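Long-range contacts in Dmd discriminator of mRNA degradation (Enterobacteria phage RB69, PDB 5I8J), which probably acts as a phage antitoxin that neutralises the bacterial toxin RnlA: residues 11-16 against 45-50; 6-11 against 50-55. One frame throughout, in Å; residues are numbered along the deposited sequence.

From the N terminus the chain runs straight into strand 6-14, whose first half serves contact 2 and whose second half serves contact 1. Strand 19-26 and helix 30-44 follow before the chain returns as strand 46-52, which pairs antiparallel with strand 6-14. Contact 1 (11-16 with 45-50) therefore closes the inner loop, and contact 2 (6-11 with 50-55) closes a wider one around it, with I11 and A50 shared. V48 touches F10 where the two meet. Together they join the two central strands of a four-stranded antiparallel sheet, with helix 30-44 packed on one face and the second subunit reached from the other.

Contact 1. Residues 11-16 against 45-50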
ATOM      1  N   ILE A  11      -4.449   1.385  -1.025  1.00 11.10           N
ATOM      2  CA  ILE A  11      -3.610   2.447  -0.489  1.00  8.62           C
ATOM      3  C   ILE A  11      -4.130   3.769  -1.001  1.00  9.62           C
ATOM      4  O   ILE A  11      -4.331   3.929  -2.191  1.00  9.70           O
ATOM      5  CB  ILE A  11      -2.145   2.304  -0.897  1.00 13.40           C
ATOM      6  CG1 ILE A  11      -1.653   0.879  -0.655  1.00 16.09           C
ATOM      7  CG2 ILE A  11      -1.297   3.311  -0.136  1.00 12.91           C
ATOM      8  CD1 ILE A  11      -0.373   0.621  -1.397  1.00 20.15           C
ATOM      9  N   GLY A  12      -4.365   4.702  -0.090  1.00  9.69           N
ATOM     10  CA  GLY A  12      -4.969   5.979  -0.429  1.00 10.38           C
ATOM     11  C   GLY A  12      -4.101   7.156  -0.019  1.00 10.99           C
ATOM     12  O   GLY A  12      -3.420   7.113   1.014  1.00 10.53           O
ATOM     13  N   TRP A  13      -4.104   8.183  -0.864  1.00  9.18           N
ATOM     14  CA  TRP A  13      -3.504   9.481  -0.575  1.00 10.95           C
ATOM     15  C   TRP A  13      -4.555  10.578  -0.594  1.00 10.37           C
ATOM     16  O   TRP A  13      -5.208  10.801  -1.623  1.00 11.37           O
ATOM     17  CB  TRP A  13      -2.424   9.835  -1.598  1.00  9.39           C
ATOM     18  CG  TRP A  13      -1.172   9.039  -1.501  1.00 12.03           C
ATOM     19  CD1 TRP A  13       0.007   9.430  -0.925  1.00 13.93           C
ATOM     20  CD2 TRP A  13      -0.947   7.728  -2.037  1.00  9.85           C
ATOM     21  NE1 TRP A  13       0.945   8.427  -1.052  1.00 11.38           N
ATOM     22  CE2 TRP A  13       0.388   7.380  -1.731  1.00 12.76           C
ATOM     23  CE3 TRP A  13      -1.742   6.816  -2.731  1.00 12.05           C
ATOM     24  CZ2 TRP A  13       0.942   6.150  -2.096  1.00 12.64           C
ATOM     25  CZ3 TRP A  13      -1.184   5.591  -3.097  1.00 12.09           C
ATOM     26  CH2 TRP A  13       0.147   5.276  -2.776  1.00 12.24           C
ATOM     27  N   PHE A  14      -4.718  11.258   0.537  1.00 10.50           N
ATOM     28  CA  PHE A  14      -5.569  12.441   0.596  1.00 13.57           C
ATOM     29  C   PHE A  14      -4.874  13.587  -0.135  1.00 12.19           C
ATOM     30  O   PHE A  14      -3.677  13.511  -0.417  1.00 13.86           O
ATOM     31  CB  PHE A  14      -5.861  12.855   2.044  1.00 12.66           C
ATOM     32  CG  PHE A  14      -6.696  11.867   2.808  1.00 16.92           C
ATOM     33  CD1 PHE A  14      -8.032  11.672   2.494  1.00 16.20           C
ATOM     34  CD2 PHE A  14      -6.149  11.152   3.857  1.00 15.07           C
ATOM     35  CE1 PHE A  14      -8.796  10.762   3.208  1.00 16.93           C
ATOM     36  CE2 PHE A  14      -6.909  10.243   4.573  1.00 18.50           C
ATOM     37  CZ  PHE A  14      -8.231  10.045   4.247  1.00 17.48           C
ATOM     38  N   LYS A  15      -5.620  14.646  -0.441  1.00 14.57           N
ATOM     39  CA  LYS A  15      -5.027  15.827  -1.076  1.00 16.99           C
ATOM     40  C   LYS A  15      -3.906  16.422  -0.235  1.00 16.22           C
ATOM     41  O   LYS A  15      -2.921  16.948  -0.763  1.00 17.82           O
ATOM     42  CB  LYS A  15      -6.096  16.887  -1.337  1.00 18.52           C
ATOM     43  CG  LYS A  15      -7.159  16.457  -2.333  1.00 22.97           C
ATOM     44  CD  LYS A  15      -8.308  17.460  -2.359  1.00 28.30           C
ATOM     45  CE  LYS A  15      -7.817  18.843  -2.743  1.00 30.12           C
ATOM     46  NZ  LYS A  15      -7.090  18.847  -4.052  1.00 31.59           N
ATOM     47  N   SER A  16      -4.059  16.327   1.081  1.00 15.57           N
ATOM     48  CA  SER A  16      -3.026  16.751   2.038  1.00 16.30           C
ATOM     49  C   SER A  16      -1.713  15.978   1.946  1.00 20.19           C
ATOM     50  O   SER A  16      -0.693  16.406   2.496  1.00 18.98           O
ATOM     51  CB  SER A  16      -3.558  16.603   3.460  1.00 17.18           C
ATOM     52  OG  SER A  16      -3.700  15.223   3.766  1.00 16.05           O
ATOM     53  N   ASN A  45     -12.095  12.027  -1.549  1.00 14.59           N
ATOM     54  CA  ASN A  45     -11.393  12.989  -2.400  1.00 16.89           C
ATOM     55  C   ASN A  45      -9.916  12.624  -2.499  1.00 14.48           C
ATOM     56  O   ASN A  45      -9.040  13.447  -2.253  1.00 14.01           O
ATOM     57  CB  ASN A  45     -11.559  14.407  -1.864  1.00 19.47           C
ATOM     58  CG  ASN A  45     -12.996  14.880  -1.931  1.00 24.99           C
ATOM     59  OD1 ASN A  45     -13.492  15.210  -3.002  1.00 26.10           O
ATOM     60  ND2 ASN A  45     -13.671  14.909  -0.788  1.00 27.24           N
ATOM     61  N   ALA A  46      -9.658  11.369  -2.849  1.00 13.00           N
ATOM     62  CA  ALA A  46      -8.327  10.802  -2.721  1.00 11.44           C
ATOM     63  C   ALA A  46      -7.873  10.078  -3.984  1.00 12.61           C
ATOM     64  O   ALA A  46      -8.664   9.802  -4.886  1.00 11.94           O
ATOM     65  CB  ALA A  46      -8.293   9.838  -1.521  1.00 13.68           C
ATOM     66  N   LEU A  47      -6.583   9.790  -4.036  1.00 10.50           N
ATOM     67  CA  LEU A  47      -6.027   8.844  -4.989  1.00 10.75           C
ATOM     68  C   LEU A  47      -6.038   7.498  -4.297  1.00 10.57           C
ATOM     69  O   LEU A  47      -5.513   7.378  -3.199  1.00 10.93           O
ATOM     70  CB  LEU A  47      -4.601   9.232  -5.390  1.00 11.42           C
ATOM     71  CG  LEU A  47      -3.747   8.154  -6.062  1.00 11.58           C
ATOM     72  CD1 LEU A  47      -4.298   7.802  -7.438  1.00 14.29           C
ATOM     73  CD2 LEU A  47      -2.294   8.595  -6.159  1.00 13.78           C
ATOM     74  N   VAL A  48      -6.652   6.490  -4.902  1.00  9.38           N
ATOM     75  CA  VAL A  48      -6.646   5.158  -4.291  1.00  9.06           C
ATOM     76  C   VAL A  48      -6.148   4.136  -5.294  1.00 10.80           C
ATOM     77  O   VAL A  48      -6.584   4.137  -6.447  1.00 12.00           O
ATOM     78  CB  VAL A  48      -8.051   4.750  -3.786  1.00 10.19           C
ATOM     79  CG1 VAL A  48      -8.022   3.322  -3.192  1.00  8.44           C
ATOM     80  CG2 VAL A  48      -8.550   5.743  -2.753  1.00  7.95           C
ATOM     81  N   LYS A  49      -5.211   3.292  -4.851  1.00  8.68           N
ATOM     82  CA  LYS A  49      -4.676   2.196  -5.648  1.00  9.36           C
ATOM     83  C   LYS A  49      -5.109   0.876  -5.039  1.00 11.87           C
ATOM     84  O   LYS A  49      -5.055   0.713  -3.814  1.00 11.20           O
ATOM     85  CB  LYS A  49      -3.150   2.242  -5.719  1.00 11.72           C
ATOM     86  CG  LYS A  49      -2.572   3.550  -6.229  1.00 11.16           C
ATOM     87  CD  LYS A  49      -1.048   3.570  -6.000  1.00 10.70           C
ATOM     88  CE  LYS A  49      -0.439   4.918  -6.351  1.00 15.20           C
ATOM     89  NZ  LYS A  49      -0.200   5.084  -7.801  1.00 15.91           N
ATOM     90  N   ALA A  50      -5.529  -0.055  -5.894  1.00  9.44           N
ATOM     91  CA  ALA A  50      -5.886  -1.409  -5.460  1.00 11.04           C
ATOM     92  C   ALA A  50      -4.783  -2.401  -5.849  1.00 11.96           C
ATOM     93  O   ALA A  50      -4.329  -2.430  -6.987  1.00 11.99           O
ATOM     94  CB  ALA A  50      -7.234  -1.826  -6.065  1.00 11.38           C
TER
HETATM   95  O   HOH W   1      -8.434  14.561   0.208  1.00 19.29           O
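Four backbone hydrogen bonds join strand 11-14 to strand 46-50 in antiparallel register, two at the I11-K49 pair and two at W13-L47. The tightest runs from W13 N to L47 O, 2.8 Å; all four lie in the plane of the accepting carbonyl and are close to straight. G12 faces V48 in the intervening non-hydrogen-bonded pair, with G12 CA only 3.2 Å from L47 O in a CA-H...O contact.

W13 dominates the face it shares with I11, L47 and K49. Its CG stands anti to the carbonyl carbon (chi1 -71°), and the indole reaches along the strand toward K49. The six-membered ring does the touching: K49 CE approaches W13 CZ3 obliquely at 3.4 Å. The lysine chain is extended as far as CE and bends at its last torsion (chi4 -81°), so its methylenes cross the indole before NZ turns to its acidic partners. L47, its CG anti to the backbone N (chi1 163°), lies alongside W13 and points the same way, bringing CD2 to 3.9 Å from W13 CE3. L47 O lies in the ring plane at the indole edge.

On the face of F14, A46 and V48 the side chains of the two segments barely meet, F14 CD1 lying 4.4 Å from A46 CB; F20 and helix 30-44 pack there. Beyond the strands, one water accepts from K15 N and donates to N45 O, bridging the ends just after N45 closes helix 30-44 with a Schellman motif.

W13 NE1 bonds to D23 of the second subunit and the indole also packs on T9 of that subunit, while K49 NZ is shared in salt bridges between E59 of its own chain and D54 of the other; the nearby carboxylates would probably favour a charged K49.

Contact 2. Residues 6-11 against 50-55; sequences TKVTFI and AFINDE
Two backbone hydrogen bonds hold the T9-F51 pair: T9 N donates to F51 O, and F51 N donates to T9 O at 2.8 Å. Both are somewhat bent, and V8 CA adds a CA-H...O contact to F51 O. T9 O also lies in the plane of the F51 ring, at its edge. Beyond this pair a water bridges the strands, donating to K7 O and accepting from N53 N, where I52 to E55 form a type I' turn that reverses the chain as a beta hairpin.

Apolar contacts divide between the two faces. Beside T9, the CD1 tip of I11 comes obliquely to F51 CE1 at 3.3 Å, a tight approach, and the F51 ring meets F51 of the second subunit edge-to-face. On the other face, V8 CG1, anti to the backbone N (chi1 -173°), sits 3.4 Å above the plane of the F10 ring, offset toward its rim, and also meets A50 CB. F10 CE1 lies 3.7 Å from A50 CB. Farther out, the side chains of T6 and I52 cross at about a right angle, with T6 CG2 3.8 Å from I52 CD1.

F10 and A50 pack against helix 30-44, strand 19-26 flanks V8 and F10, and strand 55-61 borders A50 and I52.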
ATOM      1  N   THR A   6     -11.031 -12.775  -2.457  1.00 13.61           N
ATOM      2  CA  THR A   6      -9.856 -12.058  -2.949  1.00 12.31           C
ATOM      3  C   THR A   6      -9.490 -10.993  -1.927  1.00 16.06           C
ATOM      4  O   THR A   6     -10.329 -10.181  -1.560  1.00 14.38           O
ATOM      5  CB  THR A   6     -10.126 -11.415  -4.318  1.00 16.06           C
ATOM      6  OG1 THR A   6     -10.479 -12.432  -5.264  1.00 16.76           O
ATOM      7  CG2 THR A   6      -8.910 -10.655  -4.829  1.00 16.34           C
ATOM      8  N   LYS A   7      -8.247 -11.003  -1.443  1.00 15.93           N
ATOM      9  CA  LYS A   7      -7.815  -9.969  -0.513  1.00 13.74           C
ATOM     10  C   LYS A   7      -7.213  -8.810  -1.295  1.00 15.57           C
ATOM     11  O   LYS A   7      -6.192  -8.960  -1.973  1.00 14.87           O
ATOM     12  CB  LYS A   7      -6.793 -10.503   0.497  1.00 17.60           C
ATOM     13  CG  LYS A   7      -6.381  -9.464   1.538  1.00 16.59           C
ATOM     14  CD  LYS A   7      -5.356 -10.029   2.509  1.00 20.16           C
ATOM     15  CE  LYS A   7      -4.099 -10.476   1.772  1.00 24.71           C
ATOM     16  NZ  LYS A   7      -3.108 -11.126   2.674  1.00 33.32           N
ATOM     17  N   VAL A   8      -7.855  -7.655  -1.204  1.00 14.38           N
ATOM     18  CA  VAL A   8      -7.381  -6.484  -1.924  1.00 11.58           C
ATOM     19  C   VAL A   8      -6.823  -5.485  -0.933  1.00 13.54           C
ATOM     20  O   VAL A   8      -7.488  -5.113   0.022  1.00 11.57           O
ATOM     21  CB  VAL A   8      -8.507  -5.835  -2.756  1.00 12.43           C
ATOM     22  CG1 VAL A   8      -7.938  -4.719  -3.633  1.00 13.23           C
ATOM     23  CG2 VAL A   8      -9.188  -6.888  -3.624  1.00 16.51           C
ATOM     24  N   THR A   9      -5.579  -5.073  -1.148  1.00 12.02           N
ATOM     25  CA  THR A   9      -4.983  -4.026  -0.331  1.00 11.30           C
ATOM     26  C   THR A   9      -5.163  -2.687  -1.043  1.00 11.67           C
ATOM     27  O   THR A   9      -4.729  -2.528  -2.175  1.00 10.44           O
ATOM     28  CB  THR A   9      -3.483  -4.274  -0.078  1.00 12.67           C
ATOM     29  OG1 THR A   9      -3.303  -5.528   0.607  1.00 13.91           O
ATOM     30  CG2 THR A   9      -2.893  -3.142   0.756  1.00 14.63           C
ATOM     31  N   PHE A  10      -5.821  -1.752  -0.379  1.00 11.71           N
ATOM     32  CA  PHE A  10      -6.048  -0.418  -0.912  1.00 12.24           C
ATOM     33  C   PHE A  10      -5.107   0.550  -0.227  1.00 11.75           C
ATOM     34  O   PHE A  10      -4.969   0.530   1.007  1.00 13.14           O
ATOM     35  CB  PHE A  10      -7.502   0.023  -0.702  1.00 11.13           C
ATOM     36  CG  PHE A  10      -8.501  -0.768  -1.492  1.00 12.68           C
ATOM     37  CD1 PHE A  10      -8.871  -0.368  -2.771  1.00 12.55           C
ATOM     38  CD2 PHE A  10      -9.067  -1.915  -0.964  1.00 13.80           C
ATOM     39  CE1 PHE A  10      -9.789  -1.093  -3.499  1.00 12.89           C
ATOM     40  CE2 PHE A  10      -9.988  -2.651  -1.690  1.00 15.38           C
ATOM     41  CZ  PHE A  10     -10.349  -2.244  -2.957  1.00 14.60           C
ATOM     42  N   ILE A  11      -4.449   1.385  -1.025  1.00 11.10           N
ATOM     43  CA  ILE A  11      -3.610   2.447  -0.489  1.00  8.62           C
ATOM     44  C   ILE A  11      -4.130   3.769  -1.001  1.00  9.62           C
ATOM     45  O   ILE A  11      -4.331   3.929  -2.191  1.00  9.70           O
ATOM     46  CB  ILE A  11      -2.145   2.304  -0.897  1.00 13.40           C
ATOM     47  CG1 ILE A  11      -1.653   0.879  -0.655  1.00 16.09           C
ATOM     48  CG2 ILE A  11      -1.297   3.311  -0.136  1.00 12.91           C
ATOM     49  CD1 ILE A  11      -0.373   0.621  -1.397  1.00 20.15           C
ATOM     50  N   ALA A  50      -5.529  -0.055  -5.894  1.00  9.44           N
ATOM     51  CA  ALA A  50      -5.886  -1.409  -5.460  1.00 11.04           C
ATOM     52  C   ALA A  50      -4.783  -2.401  -5.849  1.00 11.96           C
ATOM     53  O   ALA A  50      -4.329  -2.430  -6.987  1.00 11.99           O
ATOM     54  CB  ALA A  50      -7.234  -1.826  -6.065  1.00 11.38           C
ATOM     55  N   PHE A  51      -4.358  -3.204  -4.881  1.00 11.36           N
ATOM     56  CA  PHE A  51      -3.307  -4.190  -5.054  1.00 12.86           C
ATOM     57  C   PHE A  51      -3.848  -5.587  -4.768  1.00 12.62           C
ATOM     58  O   PHE A  51      -4.538  -5.791  -3.772  1.00 12.81           O
ATOM     59  CB  PHE A  51      -2.125  -3.907  -4.112  1.00 12.96           C
ATOM     60  CG  PHE A  51      -1.284  -2.721  -4.506  1.00 13.63           C
ATOM     61  CD1 PHE A  51      -1.678  -1.424  -4.186  1.00 15.30           C
ATOM     62  CD2 PHE A  51      -0.074  -2.908  -5.166  1.00 14.83           C
ATOM     63  CE1 PHE A  51      -0.886  -0.334  -4.546  1.00 14.43           C
ATOM     64  CE2 PHE A  51       0.718  -1.820  -5.526  1.00 14.21           C
ATOM     65  CZ  PHE A  51       0.316  -0.537  -5.211  1.00 15.73           C
ATOM     66  N   ILE A  52      -3.522  -6.545  -5.631  1.00 12.09           N
ATOM     67  CA  ILE A  52      -3.790  -7.956  -5.355  1.00 12.48           C
ATOM     68  C   ILE A  52      -2.482  -8.718  -5.527  1.00 16.86           C
ATOM     69  O   ILE A  52      -1.800  -8.559  -6.540  1.00 15.35           O
ATOM     70  CB  ILE A  52      -4.874  -8.545  -6.275  1.00 16.56           C
ATOM     71  CG1 ILE A  52      -6.188  -7.777  -6.114  1.00 16.99           C
ATOM     72  CG2 ILE A  52      -5.095 -10.036  -5.958  1.00 16.69           C
ATOM     73  CD1 ILE A  52      -7.240  -8.144  -7.161  1.00 18.53           C
ATOM     74  N   ASN A  53      -2.121  -9.513  -4.525  1.00 15.74           N
ATOM     75  CA  ASN A  53      -0.836 -10.220  -4.547  1.00 17.71           C
ATOM     76  C   ASN A  53       0.321  -9.261  -4.803  1.00 18.84           C
ATOM     77  O   ASN A  53       1.234  -9.570  -5.576  1.00 19.88           O
ATOM     78  CB  ASN A  53      -0.840 -11.326  -5.607  1.00 20.89           C
ATOM     79  CG  ASN A  53      -1.836 -12.435  -5.295  1.00 26.76           C
ATOM     80  OD1 ASN A  53      -2.086 -12.751  -4.131  1.00 33.23           O
ATOM     81  ND2 ASN A  53      -2.405 -13.034  -6.337  1.00 30.67           N
ATOM     82  N   ASP A  54       0.239  -8.083  -4.187  1.00 16.88           N
ATOM     83  CA  ASP A  54       1.293  -7.058  -4.249  1.00 17.18           C
ATOM     84  C   ASP A  54       1.455  -6.408  -5.628  1.00 17.83           C
ATOM     85  O   ASP A  54       2.437  -5.719  -5.881  1.00 19.50           O
ATOM     86  CB  ASP A  54       2.627  -7.648  -3.784  1.00 21.68           C
ATOM     87  CG  ASP A  54       2.601  -8.055  -2.327  1.00 21.47           C
ATOM     88  OD1 ASP A  54       1.935  -7.353  -1.537  1.00 22.42           O
ATOM     89  OD2 ASP A  54       3.230  -9.075  -1.975  1.00 27.68           O
ATOM     90  N   GLU A  55       0.480  -6.593  -6.509  1.00 16.50           N
ATOM     91  CA  GLU A  55       0.542  -5.962  -7.823  1.00 17.97           C
ATOM     92  C   GLU A  55      -0.622  -4.997  -7.995  1.00 15.61           C
ATOM     93  O   GLU A  55      -1.739  -5.308  -7.604  1.00 14.63           O
ATOM     94  CB  GLU A  55       0.535  -7.024  -8.921  1.00 19.80           C
ATOM     95  CG  GLU A  55       1.740  -7.949  -8.854  1.00 28.02           C
ATOM     96  CD  GLU A  55       1.789  -8.930 -10.003  1.00 41.48           C
ATOM     97  OE1 GLU A  55       1.585  -8.499 -11.158  1.00 43.64           O
ATOM     98  OE2 GLU A  55       2.051 -10.128  -9.752  1.00 47.14           O
TER
HETATM   99  O   HOH W   2      -3.972 -10.361  -2.436  1.00 21.44           O